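Naphthalene dioxygenase large subunit (Rhodococcus sp., PDB 2B1X) is the large subunit of a Rieske-type dioxygenase, carrying a [2Fe-2S] cluster and, in a separate catalytic domain, an iron ion. Local coordinates at residues A[88-93]-A[109-114]. Sequence-based numbering, arbitrary orientation.
With FES (Fe2/s2 (inorganic) cluster), chain H.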
loop_
_atom_site.group_PDB
_atom_site.type_symbol
_atom_site.label_atom_id
_atom_site.label_comp_id
_atom_site.label_asym_id
_atom_site.label_seq_id
_atom_site.Cartn_x
_atom_site.Cartn_y
_atom_site.Cartn_z
ATOM N N CYS A 88 -20.452 -5.275 18.421
ATOM C CA CYS A 88 -21.640 -4.843 19.137
ATOM C C CYS A 88 -22.885 -5.131 18.299
ATOM O O CYS A 88 -22.864 -4.993 17.070
ATOM C CB CYS A 88 -21.539 -3.337 19.437
ATOM S SG CYS A 88 -22.924 -2.684 20.414
ATOM N N ARG A 89 -23.961 -5.549 18.960
ATOM C CA ARG A 89 -25.179 -5.975 18.291
ATOM C C ARG A 89 -25.983 -4.786 17.772
ATOM O O ARG A 89 -26.915 -4.963 17.013
ATOM C CB ARG A 89 -26.048 -6.795 19.270
ATOM C CG ARG A 89 -25.399 -8.142 19.711
ATOM C CD ARG A 89 -25.071 -9.096 18.561
ATOM N NE ARG A 89 -26.235 -9.352 17.708
ATOM C CZ ARG A 89 -27.177 -10.276 17.946
ATOM N NH1 ARG A 89 -27.133 -11.045 19.040
ATOM N NH2 ARG A 89 -28.192 -10.426 17.089
ATOM N N HIS A 90 -25.609 -3.587 18.203
ATOM C CA HIS A 90 -26.326 -2.368 17.869
ATOM C C HIS A 90 -25.875 -1.901 16.483
ATOM O O HIS A 90 -26.628 -2.090 15.514
ATOM C CB HIS A 90 -26.128 -1.318 18.969
ATOM C CG HIS A 90 -26.841 -0.021 18.710
ATOM N ND1 HIS A 90 -26.202 1.198 18.759
ATOM C CD2 HIS A 90 -28.131 0.244 18.387
ATOM C CE1 HIS A 90 -27.071 2.158 18.491
ATOM N NE2 HIS A 90 -28.246 1.605 18.252
ATOM N N ARG A 91 -24.650 -1.365 16.386
ATOM C CA ARG A 91 -24.098 -0.930 15.093
ATOM C C ARG A 91 -22.765 -1.601 14.741
ATOM O O ARG A 91 -22.027 -1.085 13.898
ATOM C CB ARG A 91 -23.969 0.614 15.034
ATOM C CG ARG A 91 -24.085 1.238 13.614
ATOM C CD ARG A 91 -25.507 1.185 13.061
ATOM N NE ARG A 91 -26.273 2.261 13.671
ATOM C CZ ARG A 91 -27.313 2.098 14.480
ATOM N NH1 ARG A 91 -27.781 0.876 14.719
ATOM N NH2 ARG A 91 -27.918 3.180 15.009
ATOM N N GLY A 92 -22.413 -2.696 15.424
ATOM C CA GLY A 92 -21.259 -3.510 15.021
ATOM C C GLY A 92 -19.869 -3.047 15.465
ATOM O O GLY A 92 -18.864 -3.552 14.939
ATOM N N MET A 93 -19.790 -2.075 16.390
ATOM C CA MET A 93 -18.458 -1.643 16.847
ATOM C C MET A 93 -17.726 -2.734 17.632
ATOM O O MET A 93 -18.375 -3.545 18.286
ATOM C CB MET A 93 -18.496 -0.347 17.680
ATOM C CG MET A 93 -17.066 0.308 17.573
ATOM S SD MET A 93 -16.838 1.761 18.459
ATOM C CE MET A 93 -15.090 1.584 18.798
ATOM N N PRO A 109 -17.890 1.623 22.906
ATOM C CA PRO A 109 -17.633 3.068 22.935
ATOM C C PRO A 109 -18.670 3.897 22.162
ATOM O O PRO A 109 -18.856 5.083 22.482
ATOM C CB PRO A 109 -16.253 3.191 22.281
ATOM C CG PRO A 109 -15.660 1.849 22.395
ATOM C CD PRO A 109 -16.819 0.888 22.211
ATOM N N TYR A 110 -19.351 3.303 21.185
ATOM C CA TYR A 110 -20.252 4.089 20.332
ATOM C C TYR A 110 -21.486 4.617 21.108
ATOM O O TYR A 110 -21.618 5.836 21.340
ATOM C CB TYR A 110 -20.624 3.302 19.071
ATOM C CG TYR A 110 -21.074 4.131 17.849
ATOM C CD1 TYR A 110 -21.305 3.506 16.622
ATOM C CD2 TYR A 110 -21.273 5.524 17.940
ATOM C CE1 TYR A 110 -21.696 4.214 15.496
ATOM C CE2 TYR A 110 -21.723 6.272 16.810
ATOM C CZ TYR A 110 -21.921 5.596 15.587
ATOM O OH TYR A 110 -22.325 6.276 14.456
ATOM N N HIS A 111 -22.356 3.734 21.571
ATOM C CA HIS A 111 -23.482 4.217 22.384
ATOM C C HIS A 111 -23.516 3.700 23.819
ATOM O O HIS A 111 -24.432 4.033 24.555
ATOM C CB HIS A 111 -24.840 3.984 21.697
ATOM C CG HIS A 111 -24.850 4.347 20.242
ATOM N ND1 HIS A 111 -24.324 3.525 19.269
ATOM C CD2 HIS A 111 -25.358 5.420 19.594
ATOM C CE1 HIS A 111 -24.474 4.087 18.083
ATOM N NE2 HIS A 111 -25.085 5.246 18.255
ATOM N N GLY A 112 -22.533 2.897 24.211
ATOM C CA GLY A 112 -22.452 2.423 25.591
ATOM C C GLY A 112 -23.249 1.186 25.999
ATOM O O GLY A 112 -23.432 0.988 27.173
ATOM N N TRP A 113 -23.742 0.375 25.060
ATOM C CA TRP A 113 -24.332 -0.911 25.402
ATOM C C TRP A 113 -23.236 -1.682 26.127
ATOM O O TRP A 113 -22.074 -1.634 25.727
ATOM C CB TRP A 113 -24.737 -1.665 24.138
ATOM C CG TRP A 113 -26.053 -1.154 23.489
ATOM C CD1 TRP A 113 -26.608 0.076 23.617
ATOM C CD2 TRP A 113 -26.928 -1.900 22.634
ATOM N NE1 TRP A 113 -27.771 0.153 22.888
ATOM C CE2 TRP A 113 -28.000 -1.060 22.296
ATOM C CE3 TRP A 113 -26.934 -3.222 22.155
ATOM C CZ2 TRP A 113 -29.038 -1.471 21.464
ATOM C CZ3 TRP A 113 -27.966 -3.630 21.329
ATOM C CH2 TRP A 113 -29.006 -2.765 20.999
ATOM N N THR A 114 -23.617 -2.355 27.204
ATOM C CA THR A 114 -22.648 -2.974 28.104
ATOM C C THR A 114 -22.942 -4.453 28.209
ATOM O O THR A 114 -24.083 -4.842 28.512
ATOM C CB THR A 114 -22.778 -2.301 29.493
ATOM O OG1 THR A 114 -22.516 -0.892 29.339
ATOM C CG2 THR A 114 -21.686 -2.789 30.464
HETATM FE FE1 FES H . -24.224 1.411 19.378
HETATM FE FE2 FES H . -22.355 -0.422 20.237
HETATM S S1 FES H . -23.726 0.805 21.481
HETATM S S2 FES H . -22.708 0.331 18.158
#
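His90 and His111 reach the same iron of the Fe2/S2 cluster from two separate loops, a worked example of loops joined through a shared metal. Each ND1 lies 2.1 Å from FE1, which brings His90 ND1 and His111 ND1 to 3.0 Å without a hydrogen bond, since both are ligands. The rings meet edge-to-face, planes at 86°, with His90 CE1 over the His111 face. Cys88 SG, carried toward FE2 by a chi1 anti to its backbone N (-177°), binds that iron at 2.3 Å, and Cys108 completes this two-Cys, two-His set, the hallmark of a Rieske centre. Packing is tight around His90: its CB stands almost exactly on the normal of the Trp113 six-membered ring, 3.5 Å from the centroid, and its imidazole forms an offset stack with that ring, His90 CD2 to Trp113 CZ2 3.6 Å. Met93 CE adds a buried apolar contact, 3.7 Å from Pro109 CG. The loose side is Arg89, partly exposed beside Trp113, whose guanidinium leads away to a hydrogen bond with Asn141 of its own chain and a salt bridge with Glu392 of the second subunit. That subunit also receives the histidine tips, His90 NE2 hydrogen-bonding to its Glu421 and His111 NE2 to its Asp213. Metal ligation at ND1 and carboxylate bonding at NE2 thus fix both imidazoles, which the carboxylates would be expected to polarise.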